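Local coordinates for protein listeriolysin O (Listeria monocytogenes, PDB 4CDB) that binds cholesterol-containing host membranes and, after a major conformational change, inserts into them as an oligomeric pore that lyses the cell, at residues K68-N73 and I180-T185; E176-A181 and S366-T371; A75-V80 and Y349-L354; S212-Y217 and G261-L266. All coordinates share one frame; numbering follows the deposited sequence.

Interaction 1 (K68-N73 and I180-T185). With NA (sodium ion), chain N; NA (sodium ion), chain H.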
# COMPACT_ATOMS: atom_id res chain seq x y z
N LYS A 68 -15.22 -2.60 0.23
CA LYS A 68 -14.59 -1.46 -0.43
C LYS A 68 -14.30 -1.75 -1.90
O LYS A 68 -14.25 -2.90 -2.32
CB LYS A 68 -13.29 -1.07 0.28
CG LYS A 68 -13.46 -0.76 1.76
CD LYS A 68 -14.36 0.44 1.99
CE LYS A 68 -13.57 1.70 2.27
NZ LYS A 68 -12.67 2.08 1.14
N SER A 69 -14.11 -0.69 -2.68
CA SER A 69 -13.77 -0.83 -4.09
C SER A 69 -12.52 -0.03 -4.44
O SER A 69 -12.39 1.13 -4.06
CB SER A 69 -14.92 -0.37 -4.99
OG SER A 69 -16.00 -1.29 -4.95
N ILE A 70 -11.60 -0.66 -5.16
CA ILE A 70 -10.46 0.05 -5.72
C ILE A 70 -10.56 0.06 -7.25
O ILE A 70 -10.43 -0.97 -7.91
CB ILE A 70 -9.10 -0.52 -5.21
CG1 ILE A 70 -7.93 0.17 -5.93
CG2 ILE A 70 -9.02 -2.03 -5.38
CD1 ILE A 70 -6.57 -0.17 -5.35
N ASN A 71 -10.84 1.24 -7.79
CA ASN A 71 -11.05 1.41 -9.23
C ASN A 71 -10.05 2.42 -9.78
O ASN A 71 -10.16 3.62 -9.52
CB ASN A 71 -12.48 1.88 -9.49
CG ASN A 71 -13.20 1.01 -10.52
OD1 ASN A 71 -14.22 0.39 -10.22
ND2 ASN A 71 -12.67 0.98 -11.73
N GLN A 72 -9.08 1.94 -10.55
CA GLN A 72 -7.92 2.74 -10.90
C GLN A 72 -7.36 2.47 -12.30
O GLN A 72 -7.20 1.32 -12.71
CB GLN A 72 -6.83 2.51 -9.84
CG GLN A 72 -5.52 3.22 -10.11
CD GLN A 72 -4.55 3.07 -8.96
OE1 GLN A 72 -4.92 3.20 -7.80
NE2 GLN A 72 -3.29 2.77 -9.29
N ASN A 73 -7.07 3.54 -13.03
CA ASN A 73 -6.49 3.42 -14.37
C ASN A 73 -5.01 3.78 -14.37
O ASN A 73 -4.63 4.90 -14.01
CB ASN A 73 -7.25 4.31 -15.36
CG ASN A 73 -8.73 4.02 -15.37
OD1 ASN A 73 -9.17 2.97 -14.91
ND2 ASN A 73 -9.51 4.95 -15.90
N ILE A 180 -3.12 -6.03 -6.35
CA ILE A 180 -2.86 -6.20 -7.77
C ILE A 180 -3.42 -5.03 -8.57
O ILE A 180 -2.80 -4.54 -9.51
CB ILE A 180 -3.43 -7.55 -8.29
CG1 ILE A 180 -2.58 -8.71 -7.78
CG2 ILE A 180 -3.45 -7.58 -9.81
CD1 ILE A 180 -3.08 -10.07 -8.21
N ALA A 181 -4.59 -4.54 -8.16
CA ALA A 181 -5.21 -3.39 -8.81
C ALA A 181 -4.39 -2.12 -8.59
O ALA A 181 -4.46 -1.18 -9.38
CB ALA A 181 -6.63 -3.20 -8.31
N LYS A 182 -3.59 -2.11 -7.53
CA LYS A 182 -2.80 -0.94 -7.16
C LYS A 182 -1.37 -1.03 -7.67
O LYS A 182 -0.83 -0.06 -8.21
CB LYS A 182 -2.80 -0.77 -5.64
CG LYS A 182 -2.03 0.44 -5.14
CD LYS A 182 -2.92 1.66 -5.03
CE LYS A 182 -2.18 2.83 -4.40
NZ LYS A 182 -3.08 3.74 -3.64
N PHE A 183 -0.75 -2.19 -7.50
CA PHE A 183 0.67 -2.35 -7.83
C PHE A 183 0.90 -3.21 -9.07
O PHE A 183 2.04 -3.57 -9.38
CB PHE A 183 1.42 -2.94 -6.63
CG PHE A 183 1.33 -2.10 -5.39
CD1 PHE A 183 2.14 -0.98 -5.24
CD2 PHE A 183 0.45 -2.42 -4.37
CE1 PHE A 183 2.07 -0.21 -4.10
CE2 PHE A 183 0.37 -1.65 -3.23
CZ PHE A 183 1.19 -0.54 -3.09
N GLY A 184 -0.17 -3.55 -9.78
CA GLY A 184 -0.05 -4.37 -10.97
C GLY A 184 0.09 -5.84 -10.62
O GLY A 184 0.29 -6.19 -9.46
N THR A 185 -0.00 -6.70 -11.63
CA THR A 185 0.12 -8.15 -11.45
C THR A 185 1.52 -8.51 -10.94
O THR A 185 1.72 -9.56 -10.31
CB THR A 185 -0.17 -8.90 -12.77
OG1 THR A 185 -1.48 -8.55 -13.24
CG2 THR A 185 -0.11 -10.41 -12.57
NA NA N . 4.52 -2.55 -8.43
NA NA H . -3.23 -4.32 -12.41
O HOH W 1 -1.12 -5.07 -14.18
O HOH W 2 -2.30 -1.72 -13.53
O HOH W 3 4.26 -0.00 -8.24
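The flat amide of Gln72 meets Lys182 through its oxygen, OE1 lying 3.7 Å from CD of Lys182, while NE2 is turned to the helix end, 3.9 Å from the carbonyl oxygen of Lys182. Beyond it, the Phe183 ring carries CG of Lys182 on one face, offset toward the rim, and has a water of the nearby sodium site at its edge in the ring plane. This is a helix laid on a sheet: the end of helix 176-183 rests on strand 59-74. The helix belongs to a segment assigned to a membrane-spanning β-strand of the pore, consistent with its helical form here being that of the soluble, water-borne monomer of a cholesterol-dependent cytolysin. The rest of the contact is apolar. Ile70 sets CG2 4.0 Å from CB of Ala181, and its CG1 branch, anti to the backbone N (chi1 175°), carries CD1 to within 3.8 Å of CB of Lys182, the two side chains crossing at about a right angle. Lys182 bends at chi2 (90°) and thereby brings its CD near both Ile70 and Gln72; its ammonium group forms a salt bridge with Glu171, whereas Gln72 NE2 is hydrogen-bonded to Asn74. No hydrogen bond links the two segments directly. Gly184, with positive phi, is the first residue beyond the helix, and two sodium ions bind carbonyl oxygens of its last turn. One, shared with Gln78 and Tyr265, binds Phe183 O at 2.8 Å; the other, shared with Asn364, binds Ile180 O at 2.9 Å.

Interaction 2 (E176-A181 and S366-T371). With NA (sodium ion), chain K; NA (sodium ion), chain S; NA (sodium ion), chain H; NA (sodium ion), chain G.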
# COMPACT_ATOMS: atom_id res chain seq x y z
N GLU A 176 -5.08 -9.86 -2.00
CA GLU A 176 -4.17 -9.92 -3.13
C GLU A 176 -4.71 -9.14 -4.32
O GLU A 176 -3.99 -8.37 -4.95
CB GLU A 176 -3.92 -11.38 -3.53
CG GLU A 176 -2.99 -11.53 -4.74
CD GLU A 176 -2.95 -12.96 -5.27
OE1 GLU A 176 -3.96 -13.41 -5.84
OE2 GLU A 176 -1.90 -13.62 -5.13
N SER A 177 -5.99 -9.34 -4.60
CA SER A 177 -6.64 -8.69 -5.73
C SER A 177 -6.66 -7.17 -5.60
O SER A 177 -6.56 -6.45 -6.58
CB SER A 177 -8.06 -9.22 -5.90
OG SER A 177 -8.70 -8.62 -7.01
N GLN A 178 -6.80 -6.70 -4.36
CA GLN A 178 -6.77 -5.27 -4.08
C GLN A 178 -5.41 -4.68 -4.43
O GLN A 178 -5.32 -3.65 -5.09
CB GLN A 178 -7.07 -5.01 -2.60
CG GLN A 178 -6.87 -3.57 -2.17
CD GLN A 178 -6.29 -3.45 -0.78
OE1 GLN A 178 -5.85 -4.44 -0.19
NE2 GLN A 178 -6.26 -2.24 -0.24
N LEU A 179 -4.36 -5.36 -3.99
CA LEU A 179 -3.00 -4.87 -4.21
C LEU A 179 -2.55 -5.04 -5.66
O LEU A 179 -1.71 -4.29 -6.15
CB LEU A 179 -2.03 -5.56 -3.25
CG LEU A 179 -2.29 -5.23 -1.77
CD1 LEU A 179 -1.34 -5.99 -0.86
CD2 LEU A 179 -2.19 -3.73 -1.54
N ILE A 180 -3.12 -6.03 -6.35
CA ILE A 180 -2.86 -6.20 -7.77
C ILE A 180 -3.42 -5.03 -8.57
O ILE A 180 -2.80 -4.54 -9.51
CB ILE A 180 -3.43 -7.55 -8.29
CG1 ILE A 180 -2.58 -8.71 -7.78
CG2 ILE A 180 -3.45 -7.58 -9.81
CD1 ILE A 180 -3.08 -10.07 -8.21
N ALA A 181 -4.59 -4.54 -8.16
CA ALA A 181 -5.21 -3.39 -8.81
C ALA A 181 -4.39 -2.12 -8.59
O ALA A 181 -4.46 -1.18 -9.38
CB ALA A 181 -6.63 -3.20 -8.31
N SER A 366 -11.50 -3.62 -8.54
CA SER A 366 -11.49 -4.73 -7.60
C SER A 366 -12.27 -4.39 -6.34
O SER A 366 -12.19 -3.28 -5.82
CB SER A 366 -10.05 -5.10 -7.23
OG SER A 366 -10.03 -6.14 -6.26
N GLU A 367 -13.03 -5.37 -5.85
CA GLU A 367 -13.73 -5.22 -4.58
C GLU A 367 -13.01 -6.03 -3.52
O GLU A 367 -12.46 -7.09 -3.81
CB GLU A 367 -15.18 -5.69 -4.71
CG GLU A 367 -16.01 -4.90 -5.70
CD GLU A 367 -17.42 -5.45 -5.83
OE1 GLU A 367 -17.70 -6.53 -5.27
OE2 GLU A 367 -18.25 -4.80 -6.50
N TYR A 368 -13.00 -5.51 -2.29
CA TYR A 368 -12.33 -6.20 -1.19
C TYR A 368 -12.99 -5.90 0.15
O TYR A 368 -13.72 -4.92 0.30
CB TYR A 368 -10.84 -5.84 -1.15
CG TYR A 368 -10.55 -4.39 -0.85
CD1 TYR A 368 -10.52 -3.44 -1.86
CD2 TYR A 368 -10.28 -3.97 0.45
CE1 TYR A 368 -10.24 -2.11 -1.59
CE2 TYR A 368 -10.01 -2.65 0.73
CZ TYR A 368 -9.99 -1.72 -0.29
OH TYR A 368 -9.71 -0.40 0.00
N ILE A 369 -12.74 -6.77 1.13
CA ILE A 369 -13.26 -6.57 2.47
C ILE A 369 -12.21 -5.91 3.35
O ILE A 369 -11.14 -6.48 3.60
CB ILE A 369 -13.69 -7.90 3.11
CG1 ILE A 369 -14.84 -8.53 2.30
CG2 ILE A 369 -14.11 -7.69 4.55
CD1 ILE A 369 -15.28 -9.88 2.82
N GLU A 370 -12.51 -4.70 3.82
CA GLU A 370 -11.61 -4.01 4.73
C GLU A 370 -11.94 -4.41 6.17
O GLU A 370 -13.06 -4.19 6.64
CB GLU A 370 -11.75 -2.49 4.57
CG GLU A 370 -10.84 -1.69 5.49
CD GLU A 370 -11.15 -0.21 5.48
OE1 GLU A 370 -12.30 0.16 5.83
OE2 GLU A 370 -10.26 0.59 5.13
N THR A 371 -10.96 -5.00 6.85
CA THR A 371 -11.15 -5.42 8.23
C THR A 371 -10.48 -4.46 9.20
O THR A 371 -9.27 -4.24 9.13
CB THR A 371 -10.59 -6.83 8.46
OG1 THR A 371 -11.23 -7.75 7.56
CG2 THR A 371 -10.82 -7.28 9.90
NA NA K . -7.30 0.32 -1.19
NA NA S . 0.42 -13.18 -4.16
NA NA H . -3.23 -4.32 -12.41
NA NA G . -6.83 -4.19 9.54
O HOH W 4 -5.52 -2.21 8.84
O HOH W 5 -6.60 -6.35 10.83
O HOH W 2 -2.30 -1.72 -13.53
O HOH W 1 -1.12 -5.07 -14.18
O HOH W 6 2.53 -14.39 -4.73
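Gln178 and Ser366 mark the closest approach of the two backbones, their CA atoms 5.9 Å apart. Helix 176-181 runs at 135° to strand 366-371, and the two axes come no nearer than 7.7 Å, so side chains rather than main chains make the contact. At the start of the strand segment, the hydroxyls of Ser177 and Ser366 meet tip to tip, OG to OG, in a hydrogen bond of 2.9 Å whose direction is open. Both are buried; Ser177 OG is also held by Tyr40 and by the backbone N of Asp43. One helical turn on, CB of Ala181 packs 4.1 Å from CB of Ser366. The other half of the contact is a stack. Tyr368 places CG between its own backbone N and carbonyl carbon (chi1 65°), which turns a ring face to the helix, and Gln178 lies over that face. Its CG sits 3.8 Å from the ring centroid as a CH-π contact, and the amide beyond it is stacked on the ring with the planes 25° apart. Both side chains then end at one sodium ion, bound by Tyr368 OH at 2.8 Å, by the amide end of Gln178 and by Glu171; the cation thus ties helix and strand to strand 165-172 of the other sheet. Along one edge strand 366-371 is hydrogen-bonded to strand 59-74. The arrangement is that of the folded cytolysin monomer, in which a helix assigned to a transmembrane hairpin is packed against the long strand that runs on toward the C-terminal β-sandwich domain.

Interaction 3 (A75-V80 and Y349-L354). With NA (sodium ion), chain N.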
# COMPACT_ATOMS: atom_id res chain seq x y z
N ALA A 75 -1.32 4.07 -16.43
CA ALA A 75 -0.62 4.18 -17.70
C ALA A 75 0.77 3.56 -17.58
O ALA A 75 1.34 3.09 -18.57
CB ALA A 75 -0.53 5.63 -18.14
N ASP A 76 1.32 3.58 -16.37
CA ASP A 76 2.64 3.00 -16.11
C ASP A 76 2.54 1.50 -15.89
O ASP A 76 1.94 1.04 -14.92
CB ASP A 76 3.28 3.65 -14.89
CG ASP A 76 3.50 5.14 -15.07
OD1 ASP A 76 4.00 5.54 -16.15
OD2 ASP A 76 3.19 5.91 -14.14
N ILE A 77 3.16 0.73 -16.78
CA ILE A 77 3.17 -0.73 -16.65
C ILE A 77 4.31 -1.14 -15.73
O ILE A 77 5.44 -0.67 -15.89
CB ILE A 77 3.37 -1.42 -18.01
CG1 ILE A 77 2.57 -0.72 -19.11
CG2 ILE A 77 3.01 -2.91 -17.91
CD1 ILE A 77 1.07 -0.74 -18.89
N GLN A 78 4.01 -2.01 -14.77
CA GLN A 78 5.02 -2.49 -13.83
C GLN A 78 5.90 -3.57 -14.45
O GLN A 78 5.50 -4.23 -15.41
CB GLN A 78 4.34 -3.02 -12.56
CG GLN A 78 3.55 -1.97 -11.81
CD GLN A 78 4.40 -0.78 -11.42
OE1 GLN A 78 5.40 -0.92 -10.72
NE2 GLN A 78 4.03 0.40 -11.91
N VAL A 79 7.09 -3.76 -13.90
CA VAL A 79 8.03 -4.74 -14.42
C VAL A 79 8.31 -5.84 -13.40
O VAL A 79 8.66 -5.55 -12.25
CB VAL A 79 9.37 -4.08 -14.80
CG1 VAL A 79 10.36 -5.14 -15.25
CG2 VAL A 79 9.18 -3.04 -15.89
N VAL A 80 8.16 -7.10 -13.81
CA VAL A 80 8.58 -8.21 -12.97
C VAL A 80 10.10 -8.33 -13.08
O VAL A 80 10.63 -8.62 -14.15
CB VAL A 80 7.91 -9.53 -13.40
CG1 VAL A 80 8.43 -10.69 -12.56
CG2 VAL A 80 6.40 -9.42 -13.27
N TYR A 349 7.36 1.09 -17.44
CA TYR A 349 7.33 1.49 -18.84
C TYR A 349 5.93 1.85 -19.33
O TYR A 349 4.93 1.45 -18.73
CB TYR A 349 7.95 0.41 -19.74
CG TYR A 349 7.22 -0.91 -19.77
CD1 TYR A 349 7.42 -1.87 -18.79
CD2 TYR A 349 6.34 -1.22 -20.81
CE1 TYR A 349 6.76 -3.09 -18.82
CE2 TYR A 349 5.67 -2.43 -20.85
CZ TYR A 349 5.89 -3.36 -19.86
OH TYR A 349 5.23 -4.57 -19.89
N THR A 350 5.87 2.63 -20.40
CA THR A 350 4.60 3.02 -21.00
C THR A 350 4.47 2.39 -22.38
O THR A 350 5.48 2.12 -23.05
CB THR A 350 4.49 4.55 -21.13
OG1 THR A 350 5.44 5.01 -22.11
CG2 THR A 350 4.77 5.23 -19.80
N THR A 351 3.24 2.15 -22.81
CA THR A 351 3.00 1.55 -24.12
C THR A 351 2.04 2.40 -24.96
O THR A 351 1.10 2.99 -24.44
CB THR A 351 2.43 0.13 -23.99
OG1 THR A 351 1.34 0.13 -23.07
CG2 THR A 351 3.50 -0.82 -23.49
N ASN A 352 2.30 2.45 -26.26
CA ASN A 352 1.42 3.14 -27.20
C ASN A 352 0.89 2.17 -28.24
O ASN A 352 1.64 1.33 -28.74
CB ASN A 352 2.16 4.28 -27.91
CG ASN A 352 2.52 5.42 -26.98
OD1 ASN A 352 2.42 5.30 -25.76
ND2 ASN A 352 2.94 6.54 -27.55
N PHE A 353 -0.39 2.28 -28.57
CA PHE A 353 -0.96 1.51 -29.66
C PHE A 353 -0.31 1.95 -30.97
O PHE A 353 -0.07 3.13 -31.18
CB PHE A 353 -2.48 1.70 -29.73
CG PHE A 353 -3.23 1.08 -28.58
CD1 PHE A 353 -3.43 -0.29 -28.52
CD2 PHE A 353 -3.75 1.88 -27.57
CE1 PHE A 353 -4.12 -0.86 -27.47
CE2 PHE A 353 -4.45 1.30 -26.51
CZ PHE A 353 -4.63 -0.07 -26.46
N LEU A 354 -0.01 0.99 -31.84
CA LEU A 354 0.64 1.30 -33.10
C LEU A 354 -0.29 2.03 -34.07
O LEU A 354 0.17 2.73 -34.97
CB LEU A 354 1.18 0.03 -33.76
CG LEU A 354 2.70 -0.06 -33.93
CD1 LEU A 354 3.09 -1.30 -34.74
CD2 LEU A 354 3.24 1.21 -34.58
NA NA N . 4.52 -2.55 -8.43
O HOH W 7 1.06 2.26 -21.19
O HOH W 8 5.54 -5.95 -17.54
O HOH W 3 4.26 -0.00 -8.24
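Ile77 and Tyr349 form an antiparallel hydrogen-bonded pair, the single β-bridge by which the short strand 77-78 joins strand 345-353 within a large antiparallel sheet. Backbone hydrogen bonds come first. Ile77 N donates to Tyr349 O at 2.7 Å, and Tyr349 N returns a bond of 3.0 Å to Ile77 O. Apolar and CH-π packing centres on the Tyr349 ring. Its CG stands between the backbone N and the carbonyl carbon (chi1 65°), swinging the ring back across its partner: CB of Ile77 lies over the middle of one face, 3.7 Å from the centroid, and the CG2 branch of the same isoleucine reaches toward CZ and the hydroxyl. Val79 comes to the edge instead, its CG2 3.6 Å from CD1 of Tyr349 and near the ring plane, the two side chains crossing at about a right angle. The ring also touches Ile255 and Val258 of the adjoining strand 252-260. Next to the bridge, Asp76 and Thr350 run side by side, with OD1 against the methyl CG2, while the threonine hydroxyl is hydrogen-bonded to Ser256. Gln78 turns away from strand 345-353; its OE1 binds a sodium ion and accepts a hydrogen bond from Lys214. Two waters bridge the segments. One lies 2.8 Å from Ala75 O, to which it can donate, and accepts from Thr351 N at 2.7 Å. A second, in the plane of the Tyr349 ring, lies 2.7 Å from Tyr349 OH and donates to Gln78 O at 2.7 Å.

Interaction 4 (S212-Y217 and G261-L266). With NA (sodium ion), chain N.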
# COMPACT_ATOMS: atom_id res chain seq x y z
N SER A 212 5.46 0.82 -2.41
CA SER A 212 6.30 0.75 -3.60
C SER A 212 7.08 2.06 -3.73
O SER A 212 6.49 3.12 -3.91
CB SER A 212 5.44 0.51 -4.84
OG SER A 212 6.25 0.32 -5.99
N PHE A 213 8.40 1.97 -3.63
CA PHE A 213 9.25 3.16 -3.67
C PHE A 213 10.19 3.12 -4.88
O PHE A 213 11.18 2.38 -4.90
CB PHE A 213 10.05 3.28 -2.36
CG PHE A 213 10.86 4.54 -2.25
CD1 PHE A 213 10.23 5.77 -2.08
CD2 PHE A 213 12.24 4.50 -2.29
CE1 PHE A 213 10.98 6.93 -1.97
CE2 PHE A 213 12.99 5.66 -2.18
CZ PHE A 213 12.36 6.88 -2.02
N LYS A 214 9.89 3.92 -5.89
CA LYS A 214 10.70 3.97 -7.10
C LYS A 214 11.62 5.18 -7.14
O LYS A 214 11.18 6.31 -6.93
CB LYS A 214 9.83 3.95 -8.36
CG LYS A 214 9.08 2.65 -8.63
CD LYS A 214 8.45 2.66 -10.02
CE LYS A 214 7.69 1.37 -10.30
NZ LYS A 214 6.50 1.22 -9.43
N GLN A 215 12.90 4.93 -7.40
CA GLN A 215 13.85 6.00 -7.66
C GLN A 215 14.30 5.92 -9.12
O GLN A 215 15.13 5.08 -9.48
CB GLN A 215 15.04 5.90 -6.71
CG GLN A 215 14.69 6.23 -5.26
CD GLN A 215 15.74 5.76 -4.28
OE1 GLN A 215 16.36 4.71 -4.46
NE2 GLN A 215 15.96 6.54 -3.22
N ILE A 216 13.73 6.78 -9.96
CA ILE A 216 14.00 6.75 -11.39
C ILE A 216 15.15 7.69 -11.75
O ILE A 216 15.07 8.90 -11.54
CB ILE A 216 12.75 7.15 -12.20
CG1 ILE A 216 11.56 6.28 -11.78
CG2 ILE A 216 13.02 7.03 -13.69
CD1 ILE A 216 10.23 6.76 -12.33
N TYR A 217 16.22 7.12 -12.30
CA TYR A 217 17.41 7.89 -12.65
C TYR A 217 17.27 8.55 -14.02
O TYR A 217 17.74 9.66 -14.24
CB TYR A 217 18.65 6.99 -12.62
CG TYR A 217 18.89 6.35 -11.28
CD1 TYR A 217 18.55 7.00 -10.10
CD2 TYR A 217 19.46 5.08 -11.19
CE1 TYR A 217 18.78 6.41 -8.87
CE2 TYR A 217 19.69 4.49 -9.96
CZ TYR A 217 19.34 5.15 -8.80
OH TYR A 217 19.57 4.56 -7.58
N GLY A 261 16.06 2.57 -13.03
CA GLY A 261 16.47 2.99 -11.70
C GLY A 261 16.41 1.91 -10.64
O GLY A 261 16.68 0.74 -10.89
N ARG A 262 16.04 2.33 -9.43
CA ARG A 262 16.07 1.47 -8.26
C ARG A 262 14.68 1.43 -7.63
O ARG A 262 14.02 2.47 -7.51
CB ARG A 262 17.09 2.02 -7.26
CG ARG A 262 17.18 1.29 -5.93
CD ARG A 262 18.25 1.93 -5.06
NE ARG A 262 18.40 1.25 -3.77
CZ ARG A 262 17.80 1.63 -2.65
NH1 ARG A 262 16.99 2.68 -2.66
NH2 ARG A 262 18.00 0.95 -1.53
N GLN A 263 14.23 0.24 -7.25
CA GLN A 263 12.90 0.11 -6.65
C GLN A 263 12.94 -0.65 -5.33
O GLN A 263 13.57 -1.70 -5.23
CB GLN A 263 11.92 -0.56 -7.62
CG GLN A 263 10.49 -0.62 -7.10
CD GLN A 263 9.50 -1.13 -8.12
OE1 GLN A 263 8.31 -0.87 -8.04
NE2 GLN A 263 10.00 -1.89 -9.10
N VAL A 264 12.26 -0.10 -4.33
CA VAL A 264 12.17 -0.73 -3.02
C VAL A 264 10.71 -1.05 -2.70
O VAL A 264 9.87 -0.15 -2.67
CB VAL A 264 12.73 0.18 -1.92
CG1 VAL A 264 12.65 -0.51 -0.57
CG2 VAL A 264 14.17 0.57 -2.23
N TYR A 265 10.42 -2.33 -2.48
CA TYR A 265 9.10 -2.73 -2.02
C TYR A 265 9.14 -2.95 -0.51
O TYR A 265 10.08 -3.57 0.00
CB TYR A 265 8.63 -4.01 -2.72
CG TYR A 265 8.17 -3.81 -4.14
CD1 TYR A 265 6.87 -3.38 -4.42
CD2 TYR A 265 9.01 -4.06 -5.22
CE1 TYR A 265 6.44 -3.19 -5.72
CE2 TYR A 265 8.59 -3.88 -6.52
CZ TYR A 265 7.31 -3.45 -6.77
OH TYR A 265 6.89 -3.27 -8.07
N LEU A 266 8.14 -2.45 0.19
CA LEU A 266 8.11 -2.53 1.65
C LEU A 266 6.87 -3.23 2.18
O LEU A 266 5.77 -3.06 1.64
CB LEU A 266 8.21 -1.13 2.27
CG LEU A 266 9.53 -0.38 2.08
CD1 LEU A 266 9.44 1.00 2.69
CD2 LEU A 266 10.67 -1.17 2.69
NA NA N . 4.52 -2.55 -8.43
O HOH W 3 4.26 -0.00 -8.24
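Arg262 reaches out beside Gln215 and Tyr217 in an extended chain, CG anti to the backbone N (chi1 176°). Its CB lies 3.6 Å from Tyr217 OH, a hydroxyl hydrogen-bonded to Gly335. CG and CD pass Gln215 OE1, CD at 3.4 Å. At the tip, NH1 donates to Gln215 OE1 at 2.8 Å, the oxygen lying near the guanidinium plane; NH2 makes a weak hydrogen bond to Ile331 O. The backbones form an antiparallel ladder, with Phe213–Val264 and Gln215–Arg262 as hydrogen-bonded pairs. At its end, Gly261 CA fits 3.3 Å from Gln215 O, where there is no room for a CB. On the opposite face, Lys214 NZ donates to Gln263 OE1 at 3.1 Å from above the amide plane, and bonds to Gln78 as well. Tyr265 OH binds sodium at 2.5 Å, the ion lying in its ring plane. A water on that ion is hydrogen-bonded to Ser212 OG. Strand 165-172 flanks strand 207-222 and strand 303-310 flanks strand 262-270; helices 176-183, 187-194 and 198-202, and 277-286 and 294-301, of the segments assigned to transmembrane hairpins, occur in the connections to these outer strands.

Overall arrangement
Interactions 1 and 2 are neighbours, their centres about 7 Å apart: both use helix 176-183, which packs on adjacent strands, 59-74 and 362-385, of one sheet, with Ala181 shared. Interactions 3 and 4 belong to the second, antiparallel sheet, with centres about 17 Å apart. One sodium ion joins interactions 1, 3 and 4, bound by Phe183, Gln78 and Tyr265. Along the chain, interaction 1 closes before interaction 4 opens, and interactions 2 and 3 both span the latter. The helix is thus held between the two sheets; as it is assigned to a transmembrane strand, it presumably unfolds on insertion, and interactions 1 and 2 would then be broken.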